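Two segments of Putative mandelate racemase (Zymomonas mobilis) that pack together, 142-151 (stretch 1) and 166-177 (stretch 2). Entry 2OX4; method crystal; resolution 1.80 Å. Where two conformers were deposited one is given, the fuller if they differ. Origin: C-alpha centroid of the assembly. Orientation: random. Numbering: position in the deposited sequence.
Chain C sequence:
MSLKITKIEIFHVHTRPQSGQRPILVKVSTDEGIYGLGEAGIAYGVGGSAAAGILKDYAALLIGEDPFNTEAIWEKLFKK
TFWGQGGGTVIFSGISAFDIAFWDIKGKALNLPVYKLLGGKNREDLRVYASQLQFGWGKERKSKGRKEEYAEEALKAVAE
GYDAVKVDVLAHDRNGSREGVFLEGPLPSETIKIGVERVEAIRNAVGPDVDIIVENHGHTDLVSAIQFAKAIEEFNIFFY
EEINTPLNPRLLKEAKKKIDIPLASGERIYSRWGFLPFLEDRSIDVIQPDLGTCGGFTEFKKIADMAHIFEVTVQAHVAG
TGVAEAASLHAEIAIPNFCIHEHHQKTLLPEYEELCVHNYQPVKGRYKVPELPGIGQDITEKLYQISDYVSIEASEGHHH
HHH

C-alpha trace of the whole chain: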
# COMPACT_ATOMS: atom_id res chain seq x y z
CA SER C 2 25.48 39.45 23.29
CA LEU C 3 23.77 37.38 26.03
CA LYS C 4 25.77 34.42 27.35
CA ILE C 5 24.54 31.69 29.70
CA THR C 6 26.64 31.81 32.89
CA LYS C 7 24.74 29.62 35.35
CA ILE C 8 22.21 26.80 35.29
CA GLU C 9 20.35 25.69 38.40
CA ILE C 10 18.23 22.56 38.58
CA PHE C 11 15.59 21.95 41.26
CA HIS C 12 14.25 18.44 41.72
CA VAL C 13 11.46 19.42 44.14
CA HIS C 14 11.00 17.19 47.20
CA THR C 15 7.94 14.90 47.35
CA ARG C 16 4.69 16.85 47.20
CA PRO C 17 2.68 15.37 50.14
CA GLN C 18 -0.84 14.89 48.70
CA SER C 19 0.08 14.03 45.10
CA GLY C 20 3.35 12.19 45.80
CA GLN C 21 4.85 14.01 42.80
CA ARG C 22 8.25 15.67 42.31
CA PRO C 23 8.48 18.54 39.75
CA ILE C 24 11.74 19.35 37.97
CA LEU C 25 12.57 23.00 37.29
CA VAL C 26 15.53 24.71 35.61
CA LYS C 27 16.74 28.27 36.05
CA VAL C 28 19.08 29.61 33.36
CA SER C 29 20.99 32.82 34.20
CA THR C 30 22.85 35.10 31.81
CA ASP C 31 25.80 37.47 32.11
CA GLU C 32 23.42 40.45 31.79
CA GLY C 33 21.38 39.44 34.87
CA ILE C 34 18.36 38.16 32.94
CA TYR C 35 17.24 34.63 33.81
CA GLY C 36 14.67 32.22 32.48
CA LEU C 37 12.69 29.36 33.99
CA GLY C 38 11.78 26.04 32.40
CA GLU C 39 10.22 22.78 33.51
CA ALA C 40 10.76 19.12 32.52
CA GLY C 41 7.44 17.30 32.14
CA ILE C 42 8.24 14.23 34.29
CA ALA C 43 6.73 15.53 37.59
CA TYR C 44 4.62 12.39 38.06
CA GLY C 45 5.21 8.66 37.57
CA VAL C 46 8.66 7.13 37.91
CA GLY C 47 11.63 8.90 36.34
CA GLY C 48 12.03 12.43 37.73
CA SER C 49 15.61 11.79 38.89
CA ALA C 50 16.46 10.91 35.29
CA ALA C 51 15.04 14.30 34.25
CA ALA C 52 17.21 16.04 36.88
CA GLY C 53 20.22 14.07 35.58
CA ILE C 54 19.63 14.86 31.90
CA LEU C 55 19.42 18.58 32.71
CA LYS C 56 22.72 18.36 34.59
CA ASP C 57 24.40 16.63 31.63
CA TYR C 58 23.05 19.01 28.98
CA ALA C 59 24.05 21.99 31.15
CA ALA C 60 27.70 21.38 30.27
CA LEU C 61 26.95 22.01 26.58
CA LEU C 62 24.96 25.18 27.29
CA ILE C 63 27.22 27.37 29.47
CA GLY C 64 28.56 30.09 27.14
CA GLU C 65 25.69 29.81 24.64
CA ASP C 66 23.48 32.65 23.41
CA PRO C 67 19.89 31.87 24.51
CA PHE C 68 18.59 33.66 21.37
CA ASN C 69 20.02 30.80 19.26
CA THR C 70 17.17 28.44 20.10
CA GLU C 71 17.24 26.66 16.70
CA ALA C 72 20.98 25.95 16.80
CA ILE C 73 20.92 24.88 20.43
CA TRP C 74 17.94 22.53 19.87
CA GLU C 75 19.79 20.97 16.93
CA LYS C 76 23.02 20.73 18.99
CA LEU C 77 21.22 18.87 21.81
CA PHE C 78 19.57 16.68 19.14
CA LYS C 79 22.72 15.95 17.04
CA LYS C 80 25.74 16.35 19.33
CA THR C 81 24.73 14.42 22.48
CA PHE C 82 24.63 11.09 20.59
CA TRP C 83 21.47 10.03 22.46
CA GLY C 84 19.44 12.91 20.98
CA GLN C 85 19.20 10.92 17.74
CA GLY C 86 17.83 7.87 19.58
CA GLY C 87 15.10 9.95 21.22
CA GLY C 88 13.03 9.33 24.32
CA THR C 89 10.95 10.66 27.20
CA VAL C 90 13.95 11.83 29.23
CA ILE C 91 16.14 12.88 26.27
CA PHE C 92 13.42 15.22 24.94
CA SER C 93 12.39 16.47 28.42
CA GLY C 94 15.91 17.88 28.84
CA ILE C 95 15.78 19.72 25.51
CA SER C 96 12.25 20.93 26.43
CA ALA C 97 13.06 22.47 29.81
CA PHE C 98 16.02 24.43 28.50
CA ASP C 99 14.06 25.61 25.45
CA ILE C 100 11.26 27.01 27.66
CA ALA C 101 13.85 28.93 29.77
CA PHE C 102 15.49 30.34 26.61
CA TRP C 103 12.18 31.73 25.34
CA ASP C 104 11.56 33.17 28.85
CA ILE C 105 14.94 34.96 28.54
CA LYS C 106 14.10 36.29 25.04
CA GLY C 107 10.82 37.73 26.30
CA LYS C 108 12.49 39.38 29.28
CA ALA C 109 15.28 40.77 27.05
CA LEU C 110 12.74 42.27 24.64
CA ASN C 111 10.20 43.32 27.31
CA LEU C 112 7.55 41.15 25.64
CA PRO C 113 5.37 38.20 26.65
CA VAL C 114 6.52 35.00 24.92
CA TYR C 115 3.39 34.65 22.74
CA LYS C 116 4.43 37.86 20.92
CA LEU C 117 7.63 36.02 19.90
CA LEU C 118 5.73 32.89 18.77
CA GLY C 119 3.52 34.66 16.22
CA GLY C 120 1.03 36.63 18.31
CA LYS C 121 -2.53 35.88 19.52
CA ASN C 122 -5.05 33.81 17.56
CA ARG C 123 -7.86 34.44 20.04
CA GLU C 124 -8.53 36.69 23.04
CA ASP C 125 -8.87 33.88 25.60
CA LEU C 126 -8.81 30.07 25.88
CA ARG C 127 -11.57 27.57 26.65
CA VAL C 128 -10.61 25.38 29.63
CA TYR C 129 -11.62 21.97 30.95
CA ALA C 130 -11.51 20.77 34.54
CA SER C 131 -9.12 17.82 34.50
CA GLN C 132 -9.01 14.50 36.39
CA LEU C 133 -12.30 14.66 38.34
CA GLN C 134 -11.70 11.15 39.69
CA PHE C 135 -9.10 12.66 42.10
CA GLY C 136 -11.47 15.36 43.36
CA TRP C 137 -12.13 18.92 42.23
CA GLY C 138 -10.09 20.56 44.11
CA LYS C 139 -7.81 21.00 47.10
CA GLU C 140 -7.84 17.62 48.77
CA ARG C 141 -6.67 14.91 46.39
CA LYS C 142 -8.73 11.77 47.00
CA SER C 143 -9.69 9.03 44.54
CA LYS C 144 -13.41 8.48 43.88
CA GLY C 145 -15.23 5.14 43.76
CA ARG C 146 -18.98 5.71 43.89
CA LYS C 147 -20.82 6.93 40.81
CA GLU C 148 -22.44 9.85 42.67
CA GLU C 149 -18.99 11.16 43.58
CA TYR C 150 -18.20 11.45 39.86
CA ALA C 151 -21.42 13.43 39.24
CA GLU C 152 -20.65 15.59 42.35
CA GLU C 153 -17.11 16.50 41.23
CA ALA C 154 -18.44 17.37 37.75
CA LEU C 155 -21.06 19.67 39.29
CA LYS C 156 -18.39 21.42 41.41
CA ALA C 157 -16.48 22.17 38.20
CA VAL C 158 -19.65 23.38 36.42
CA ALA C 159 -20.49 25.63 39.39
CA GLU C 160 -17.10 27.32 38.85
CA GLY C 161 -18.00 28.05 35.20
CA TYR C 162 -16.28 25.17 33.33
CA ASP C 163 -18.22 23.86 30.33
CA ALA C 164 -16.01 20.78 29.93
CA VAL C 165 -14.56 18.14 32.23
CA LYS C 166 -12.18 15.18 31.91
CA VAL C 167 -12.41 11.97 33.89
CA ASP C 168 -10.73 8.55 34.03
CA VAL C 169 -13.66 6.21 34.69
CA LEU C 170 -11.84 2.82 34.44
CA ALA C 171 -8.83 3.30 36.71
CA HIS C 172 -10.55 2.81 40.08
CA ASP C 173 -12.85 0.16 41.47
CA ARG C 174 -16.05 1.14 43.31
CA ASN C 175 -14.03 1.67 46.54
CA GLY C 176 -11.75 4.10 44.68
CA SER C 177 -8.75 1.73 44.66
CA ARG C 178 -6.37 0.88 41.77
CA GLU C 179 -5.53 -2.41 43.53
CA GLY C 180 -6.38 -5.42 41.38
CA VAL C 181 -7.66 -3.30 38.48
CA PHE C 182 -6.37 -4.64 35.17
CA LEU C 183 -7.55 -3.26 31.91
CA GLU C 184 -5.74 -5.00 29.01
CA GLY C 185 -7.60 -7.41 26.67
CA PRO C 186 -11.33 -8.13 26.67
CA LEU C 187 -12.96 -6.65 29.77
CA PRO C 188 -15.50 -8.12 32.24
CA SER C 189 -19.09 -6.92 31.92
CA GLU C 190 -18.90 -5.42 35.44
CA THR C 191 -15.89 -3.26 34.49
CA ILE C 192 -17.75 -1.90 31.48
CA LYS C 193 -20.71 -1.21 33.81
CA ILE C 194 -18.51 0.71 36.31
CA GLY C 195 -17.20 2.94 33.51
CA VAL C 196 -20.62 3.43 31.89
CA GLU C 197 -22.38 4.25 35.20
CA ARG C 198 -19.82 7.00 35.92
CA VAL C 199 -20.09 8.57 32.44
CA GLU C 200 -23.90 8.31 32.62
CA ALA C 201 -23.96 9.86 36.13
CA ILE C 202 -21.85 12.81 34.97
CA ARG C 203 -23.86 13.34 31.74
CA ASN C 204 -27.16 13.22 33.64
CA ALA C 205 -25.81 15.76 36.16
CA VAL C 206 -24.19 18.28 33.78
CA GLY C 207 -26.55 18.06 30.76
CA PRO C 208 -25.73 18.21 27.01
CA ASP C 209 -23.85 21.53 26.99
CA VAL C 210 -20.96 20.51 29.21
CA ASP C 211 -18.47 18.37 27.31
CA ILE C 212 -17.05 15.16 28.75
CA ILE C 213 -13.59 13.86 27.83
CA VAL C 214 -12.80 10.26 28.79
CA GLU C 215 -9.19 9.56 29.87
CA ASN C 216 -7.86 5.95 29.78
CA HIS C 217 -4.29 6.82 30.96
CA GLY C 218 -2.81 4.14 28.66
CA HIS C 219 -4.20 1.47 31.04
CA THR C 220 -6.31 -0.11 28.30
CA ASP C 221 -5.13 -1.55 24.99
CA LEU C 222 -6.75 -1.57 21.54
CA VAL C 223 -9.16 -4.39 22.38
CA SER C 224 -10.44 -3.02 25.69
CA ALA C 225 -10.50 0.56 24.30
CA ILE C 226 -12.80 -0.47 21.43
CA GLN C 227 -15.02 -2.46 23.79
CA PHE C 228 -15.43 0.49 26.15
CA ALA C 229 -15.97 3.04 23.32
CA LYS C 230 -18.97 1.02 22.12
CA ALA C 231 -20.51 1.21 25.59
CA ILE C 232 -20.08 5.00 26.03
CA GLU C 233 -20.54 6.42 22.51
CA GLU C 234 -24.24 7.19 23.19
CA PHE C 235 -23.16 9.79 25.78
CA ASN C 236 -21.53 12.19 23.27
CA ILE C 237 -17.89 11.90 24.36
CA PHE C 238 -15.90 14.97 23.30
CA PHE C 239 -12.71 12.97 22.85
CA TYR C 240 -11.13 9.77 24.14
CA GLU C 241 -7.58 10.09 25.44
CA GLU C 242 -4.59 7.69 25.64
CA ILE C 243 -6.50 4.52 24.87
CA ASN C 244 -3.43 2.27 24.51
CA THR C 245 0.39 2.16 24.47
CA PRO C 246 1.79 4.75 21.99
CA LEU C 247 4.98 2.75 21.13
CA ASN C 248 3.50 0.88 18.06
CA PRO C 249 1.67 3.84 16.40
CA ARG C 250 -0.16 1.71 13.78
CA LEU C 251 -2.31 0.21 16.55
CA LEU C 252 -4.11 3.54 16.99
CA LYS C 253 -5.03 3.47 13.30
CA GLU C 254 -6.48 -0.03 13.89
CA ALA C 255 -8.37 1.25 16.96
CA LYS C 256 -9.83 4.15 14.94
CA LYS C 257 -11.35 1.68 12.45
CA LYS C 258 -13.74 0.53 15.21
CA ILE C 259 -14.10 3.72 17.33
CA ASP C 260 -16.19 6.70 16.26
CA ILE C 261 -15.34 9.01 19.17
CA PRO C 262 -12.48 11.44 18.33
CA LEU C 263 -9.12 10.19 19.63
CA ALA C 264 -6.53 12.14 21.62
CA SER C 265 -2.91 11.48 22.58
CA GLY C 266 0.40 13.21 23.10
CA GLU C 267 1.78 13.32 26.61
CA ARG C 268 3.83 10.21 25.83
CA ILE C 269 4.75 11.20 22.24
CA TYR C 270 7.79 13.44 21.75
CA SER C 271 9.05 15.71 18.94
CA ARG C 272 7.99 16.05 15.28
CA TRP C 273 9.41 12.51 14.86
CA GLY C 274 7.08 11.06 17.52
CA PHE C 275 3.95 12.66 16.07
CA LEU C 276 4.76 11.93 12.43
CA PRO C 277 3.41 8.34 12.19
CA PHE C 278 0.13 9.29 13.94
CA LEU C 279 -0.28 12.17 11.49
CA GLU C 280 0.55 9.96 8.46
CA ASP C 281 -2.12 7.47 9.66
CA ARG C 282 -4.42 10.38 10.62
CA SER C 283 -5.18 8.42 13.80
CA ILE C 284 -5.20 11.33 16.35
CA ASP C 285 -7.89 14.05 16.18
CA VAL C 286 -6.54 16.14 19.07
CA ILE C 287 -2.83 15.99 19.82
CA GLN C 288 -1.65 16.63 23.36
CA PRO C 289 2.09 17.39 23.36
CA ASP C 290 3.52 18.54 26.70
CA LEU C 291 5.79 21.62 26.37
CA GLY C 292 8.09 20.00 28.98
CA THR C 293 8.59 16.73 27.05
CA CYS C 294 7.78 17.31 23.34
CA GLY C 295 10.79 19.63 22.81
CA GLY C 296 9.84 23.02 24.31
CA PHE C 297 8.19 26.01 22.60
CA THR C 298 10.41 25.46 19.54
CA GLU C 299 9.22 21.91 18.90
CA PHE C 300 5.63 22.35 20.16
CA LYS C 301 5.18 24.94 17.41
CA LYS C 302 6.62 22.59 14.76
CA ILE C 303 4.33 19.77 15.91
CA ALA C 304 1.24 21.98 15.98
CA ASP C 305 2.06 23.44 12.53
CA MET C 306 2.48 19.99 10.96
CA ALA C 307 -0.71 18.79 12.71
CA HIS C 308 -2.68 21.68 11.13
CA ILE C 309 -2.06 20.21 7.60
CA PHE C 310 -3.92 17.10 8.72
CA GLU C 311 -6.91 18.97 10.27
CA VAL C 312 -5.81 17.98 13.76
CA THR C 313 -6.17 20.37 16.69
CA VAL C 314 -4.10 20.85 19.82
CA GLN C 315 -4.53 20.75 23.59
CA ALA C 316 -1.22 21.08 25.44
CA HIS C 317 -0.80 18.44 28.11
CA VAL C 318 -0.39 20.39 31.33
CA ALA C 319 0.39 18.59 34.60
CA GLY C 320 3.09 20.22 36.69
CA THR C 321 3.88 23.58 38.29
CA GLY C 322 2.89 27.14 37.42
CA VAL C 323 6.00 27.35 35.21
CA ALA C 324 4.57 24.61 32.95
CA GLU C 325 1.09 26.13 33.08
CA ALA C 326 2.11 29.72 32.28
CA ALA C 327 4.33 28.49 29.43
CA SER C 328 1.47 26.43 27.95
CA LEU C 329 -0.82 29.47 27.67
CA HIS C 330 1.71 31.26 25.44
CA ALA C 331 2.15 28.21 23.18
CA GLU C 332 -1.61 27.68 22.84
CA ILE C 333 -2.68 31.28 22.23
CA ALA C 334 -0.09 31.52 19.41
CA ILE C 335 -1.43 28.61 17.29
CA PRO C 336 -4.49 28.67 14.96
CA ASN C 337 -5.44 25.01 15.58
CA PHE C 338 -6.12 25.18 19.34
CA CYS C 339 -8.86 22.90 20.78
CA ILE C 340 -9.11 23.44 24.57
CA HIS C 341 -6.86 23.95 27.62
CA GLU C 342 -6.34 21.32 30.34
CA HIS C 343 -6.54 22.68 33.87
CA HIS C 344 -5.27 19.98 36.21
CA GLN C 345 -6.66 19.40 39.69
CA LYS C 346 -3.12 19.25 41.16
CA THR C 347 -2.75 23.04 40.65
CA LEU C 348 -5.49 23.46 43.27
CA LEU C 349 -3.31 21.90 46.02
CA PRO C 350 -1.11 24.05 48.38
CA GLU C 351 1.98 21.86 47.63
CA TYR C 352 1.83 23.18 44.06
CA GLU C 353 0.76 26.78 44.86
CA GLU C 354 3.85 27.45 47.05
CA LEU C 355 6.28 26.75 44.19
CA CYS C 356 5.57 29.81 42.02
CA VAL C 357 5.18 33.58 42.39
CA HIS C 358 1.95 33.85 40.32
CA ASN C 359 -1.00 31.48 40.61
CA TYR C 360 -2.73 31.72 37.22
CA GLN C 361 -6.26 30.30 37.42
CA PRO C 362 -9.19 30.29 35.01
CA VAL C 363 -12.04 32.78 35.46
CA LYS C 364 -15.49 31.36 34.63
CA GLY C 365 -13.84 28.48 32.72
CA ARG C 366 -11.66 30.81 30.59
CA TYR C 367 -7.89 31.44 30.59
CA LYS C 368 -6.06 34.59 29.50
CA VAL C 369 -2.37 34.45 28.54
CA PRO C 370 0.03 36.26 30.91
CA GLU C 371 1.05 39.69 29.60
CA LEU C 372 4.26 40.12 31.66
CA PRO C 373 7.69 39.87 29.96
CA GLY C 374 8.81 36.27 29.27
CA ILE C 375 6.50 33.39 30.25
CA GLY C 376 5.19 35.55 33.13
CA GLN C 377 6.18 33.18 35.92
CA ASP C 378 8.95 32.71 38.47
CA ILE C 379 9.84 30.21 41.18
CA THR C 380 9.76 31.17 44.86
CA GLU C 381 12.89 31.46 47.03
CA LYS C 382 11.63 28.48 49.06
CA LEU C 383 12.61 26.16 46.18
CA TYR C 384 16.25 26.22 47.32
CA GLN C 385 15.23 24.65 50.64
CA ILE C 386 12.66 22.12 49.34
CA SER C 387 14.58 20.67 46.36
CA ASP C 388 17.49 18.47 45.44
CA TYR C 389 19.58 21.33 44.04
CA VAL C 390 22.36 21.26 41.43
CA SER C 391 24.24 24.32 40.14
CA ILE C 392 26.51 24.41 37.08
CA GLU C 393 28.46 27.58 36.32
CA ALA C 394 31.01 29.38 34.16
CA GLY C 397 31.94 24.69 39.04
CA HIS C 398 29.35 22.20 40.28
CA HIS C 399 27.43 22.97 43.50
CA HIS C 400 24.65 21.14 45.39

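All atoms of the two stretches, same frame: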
# COMPACT_ATOMS: atom_id res chain seq x y z
N LYS C 142 -8.19 13.03 46.50
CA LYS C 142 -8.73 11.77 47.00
C LYS C 142 -9.47 11.05 45.88
O LYS C 142 -10.36 11.63 45.25
CB LYS C 142 -9.68 12.01 48.17
CG LYS C 142 -9.82 10.80 49.09
CD LYS C 142 -10.97 10.96 50.07
CE LYS C 142 -11.21 9.67 50.85
NZ LYS C 142 -12.50 9.72 51.59
N SER C 143 -9.10 9.80 45.64
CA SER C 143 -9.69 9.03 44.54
C SER C 143 -11.15 8.68 44.81
O SER C 143 -11.53 8.38 45.94
CB SER C 143 -8.86 7.77 44.25
OG SER C 143 -8.67 7.00 45.43
N LYS C 144 -11.96 8.73 43.76
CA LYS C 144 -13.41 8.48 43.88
C LYS C 144 -13.82 7.09 43.38
O LYS C 144 -13.33 6.61 42.36
CB LYS C 144 -14.23 9.53 43.13
CG LYS C 144 -13.85 10.99 43.41
CD LYS C 144 -14.15 11.37 44.86
CE LYS C 144 -13.64 12.77 45.16
NZ LYS C 144 -12.96 12.84 46.48
N GLY C 145 -14.75 6.47 44.10
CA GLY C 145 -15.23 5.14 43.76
C GLY C 145 -16.70 5.08 43.38
O GLY C 145 -17.08 4.38 42.45
N ARG C 146 -17.54 5.80 44.11
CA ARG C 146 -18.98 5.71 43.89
C ARG C 146 -19.43 6.64 42.78
O ARG C 146 -18.94 7.77 42.66
CB ARG C 146 -19.78 6.02 45.17
CG ARG C 146 -19.32 5.29 46.45
CD ARG C 146 -19.26 3.76 46.30
NE ARG C 146 -20.50 3.15 45.81
CZ ARG C 146 -20.73 1.84 45.79
NH1 ARG C 146 -19.81 0.99 46.23
NH2 ARG C 146 -21.88 1.37 45.32
N LYS C 147 -20.40 6.19 41.99
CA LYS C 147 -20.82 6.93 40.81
C LYS C 147 -21.35 8.34 41.09
O LYS C 147 -21.24 9.23 40.23
CB LYS C 147 -21.81 6.12 39.98
CG LYS C 147 -23.18 5.95 40.61
CD LYS C 147 -24.04 5.01 39.79
CE LYS C 147 -25.48 5.07 40.25
NZ LYS C 147 -26.02 3.71 40.50
N GLU C 148 -21.91 8.54 42.28
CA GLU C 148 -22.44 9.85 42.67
C GLU C 148 -21.32 10.84 42.94
O GLU C 148 -21.50 12.04 42.77
CB GLU C 148 -23.34 9.74 43.92
CG GLU C 148 -24.65 9.00 43.67
CD GLU C 148 -24.52 7.48 43.83
OE1 GLU C 148 -23.47 7.01 44.33
OE2 GLU C 148 -25.47 6.77 43.43
N GLU C 149 -20.16 10.32 43.34
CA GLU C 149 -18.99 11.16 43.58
C GLU C 149 -18.46 11.75 42.27
O GLU C 149 -17.98 12.88 42.25
CB GLU C 149 -17.90 10.38 44.30
CG GLU C 149 -18.41 9.62 45.52
CD GLU C 149 -17.31 8.90 46.26
OE1 GLU C 149 -17.01 9.29 47.41
OE2 GLU C 149 -16.72 7.95 45.69
N TYR C 150 -18.56 10.97 41.19
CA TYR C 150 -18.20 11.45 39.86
C TYR C 150 -19.14 12.58 39.39
O TYR C 150 -18.66 13.63 38.97
CB TYR C 150 -18.16 10.27 38.86
CG TYR C 150 -16.95 9.38 39.07
CD1 TYR C 150 -15.84 9.45 38.22
CD2 TYR C 150 -16.90 8.47 40.13
CE1 TYR C 150 -14.72 8.65 38.43
CE2 TYR C 150 -15.79 7.66 40.34
CZ TYR C 150 -14.71 7.75 39.47
OH TYR C 150 -13.61 6.96 39.69
N ALA C 151 -20.45 12.37 39.51
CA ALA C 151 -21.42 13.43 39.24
C ALA C 151 -21.18 14.69 40.10
O ALA C 151 -21.22 15.80 39.57
CB ALA C 151 -22.84 12.92 39.40
N LYS C 166 -12.81 16.45 32.28
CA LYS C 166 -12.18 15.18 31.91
C LYS C 166 -12.09 14.23 33.08
O LYS C 166 -11.74 14.62 34.19
CB LYS C 166 -10.80 15.40 31.30
CG LYS C 166 -10.13 14.09 30.81
CD LYS C 166 -8.82 14.39 30.06
CE LYS C 166 -7.61 14.44 30.99
NZ LYS C 166 -6.42 14.90 30.19
N VAL C 167 -12.39 12.96 32.83
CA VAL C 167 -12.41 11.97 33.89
C VAL C 167 -11.87 10.63 33.37
O VAL C 167 -12.12 10.25 32.22
CB VAL C 167 -13.84 11.84 34.46
CG1 VAL C 167 -14.85 11.45 33.38
CG2 VAL C 167 -13.88 10.90 35.65
N ASP C 168 -11.10 9.96 34.22
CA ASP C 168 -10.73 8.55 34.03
C ASP C 168 -11.73 7.71 34.81
O ASP C 168 -11.73 7.73 36.05
CB ASP C 168 -9.30 8.31 34.54
CG ASP C 168 -8.81 6.87 34.30
OD1 ASP C 168 -9.63 5.96 34.03
OD2 ASP C 168 -7.58 6.67 34.37
N VAL C 169 -12.56 6.98 34.08
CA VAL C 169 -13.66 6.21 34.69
C VAL C 169 -13.36 4.71 34.87
O VAL C 169 -14.17 3.99 35.45
CB VAL C 169 -15.01 6.42 33.95
CG1 VAL C 169 -15.43 7.89 34.00
CG2 VAL C 169 -14.94 5.94 32.49
N LEU C 170 -12.21 4.25 34.36
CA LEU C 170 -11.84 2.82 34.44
C LEU C 170 -10.81 2.51 35.50
O LEU C 170 -10.72 1.37 35.96
CB LEU C 170 -11.38 2.27 33.07
CG LEU C 170 -12.42 2.28 31.93
CD1 LEU C 170 -11.77 1.96 30.57
CD2 LEU C 170 -13.59 1.35 32.19
N ALA C 171 -10.04 3.52 35.91
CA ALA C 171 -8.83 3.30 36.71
C ALA C 171 -9.13 2.72 38.10
O ALA C 171 -8.35 1.92 38.62
CB ALA C 171 -8.03 4.57 36.84
N HIS C 172 -10.25 3.15 38.68
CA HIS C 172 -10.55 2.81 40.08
C HIS C 172 -11.74 1.89 40.18
O HIS C 172 -12.71 2.03 39.43
CB HIS C 172 -10.78 4.08 40.91
CG HIS C 172 -9.61 5.01 40.89
ND1 HIS C 172 -9.50 6.03 39.96
CD2 HIS C 172 -8.50 5.07 41.65
CE1 HIS C 172 -8.37 6.68 40.17
NE2 HIS C 172 -7.74 6.12 41.18
N ASP C 173 -11.67 0.94 41.11
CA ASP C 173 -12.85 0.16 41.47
C ASP C 173 -13.85 1.01 42.25
O ASP C 173 -13.59 2.19 42.52
CB ASP C 173 -12.48 -1.15 42.21
CG ASP C 173 -11.88 -0.93 43.60
OD1 ASP C 173 -11.25 -1.89 44.11
OD2 ASP C 173 -12.02 0.16 44.21
N ARG C 174 -14.98 0.42 42.62
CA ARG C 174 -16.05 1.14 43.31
C ARG C 174 -15.72 1.59 44.75
O ARG C 174 -16.45 2.39 45.33
CB ARG C 174 -17.35 0.34 43.26
CG ARG C 174 -18.07 0.36 41.91
CD ARG C 174 -19.51 -0.06 42.11
NE ARG C 174 -20.32 -0.09 40.89
CZ ARG C 174 -20.52 -1.18 40.14
NH1 ARG C 174 -19.93 -2.32 40.47
NH2 ARG C 174 -21.30 -1.12 39.06
N ASN C 175 -14.60 1.10 45.30
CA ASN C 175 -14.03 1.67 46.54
C ASN C 175 -12.96 2.73 46.30
O ASN C 175 -12.33 3.22 47.24
CB ASN C 175 -13.44 0.57 47.44
CG ASN C 175 -14.41 -0.57 47.69
OD1 ASN C 175 -14.02 -1.74 47.69
ND2 ASN C 175 -15.68 -0.24 47.92
N GLY C 176 -12.74 3.08 45.03
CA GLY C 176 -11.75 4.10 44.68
C GLY C 176 -10.31 3.63 44.73
O GLY C 176 -9.40 4.45 44.86
N SER C 177 -10.09 2.32 44.62
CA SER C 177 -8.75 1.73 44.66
C SER C 177 -8.30 1.25 43.27
O SER C 177 -9.11 0.72 42.51
CB SER C 177 -8.73 0.56 45.64
OG SER C 177 -7.43 0.01 45.76
O HOH W 1 -11.53 5.92 38.00

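Two glycines bring the CA atoms of these two segments closest together, an instructive case of backbone packing directly on backbone. The CA atoms of Gly145 and Gly176 lie only 3.7 Å apart, a separation that leaves no room for a side chain on the first of them. A CB built on Gly145 would stand 2.4 Å from Arg174 O and 2.5 Å from Gly176 N, both outright clashes. At Gly176 the constraint is milder, since a CB would sit a tight 3.1 Å from Ser143 O, but its positive phi of 77° by itself favours glycine.

At this bare backbone surface, CA hydrogens meet carbonyl oxygens. Gly145 CA lies 3.6 Å from Asp173 O and 3.4 Å from Arg174 O, while Arg174 CA returns the contact to Gly145 O at 3.5 Å. These are modest polar attractions, and the single direct hydrogen bond between the stretches lies beside them: Ser143 OG donates to Gly176 O at 2.7 Å. The same serine places its CB over one face of the His172 ring, 4.0 Å from the centroid, a CH-pi contact.

Each backbone is also held by bonds of its own. In stretch 2, a type I turn runs from Asp173 to Gly176, closed by Gly176 N donating to Asp173 O at 2.8 Å. The Asp173 carboxylate braces it further, with OD2 accepting from Ser177 N at 2.9 Å and, weakly, from Asn175 N at 3.0 Å. In stretch 1, Glu149 reaches back from the first turn of the helix, its OE2 accepting from Gly145 N at 2.9 Å and from the N-cap residue, through Arg146 N, at 2.8 Å. The carboxylate thus satisfies two amides that precede the helix.

Tyr150 carries the contact to the strand end of stretch 2. Its ring meets Val167 at the edge, CD1 lying 3.5 Å from CG2, an apolar contact between buried side chains. Its hydroxyl donates to Lys144 O at 2.7 Å, tying the helix to the loop before it, and accepts from a water 2.9 Å from Tyr150 OH. That water also donates to Asp168 O at 2.7 Å and accepts from His172 N at 3.1 Å, with His172 ND1 2.8 Å away, so one molecule bridges polar groups that do not bond directly.

At the other end, Arg146 points its CA-to-CB bond away, yet its chain folds back until CD is 3.3 Å from Arg174 O, and Arg174 CD lies over one face of its guanidinium.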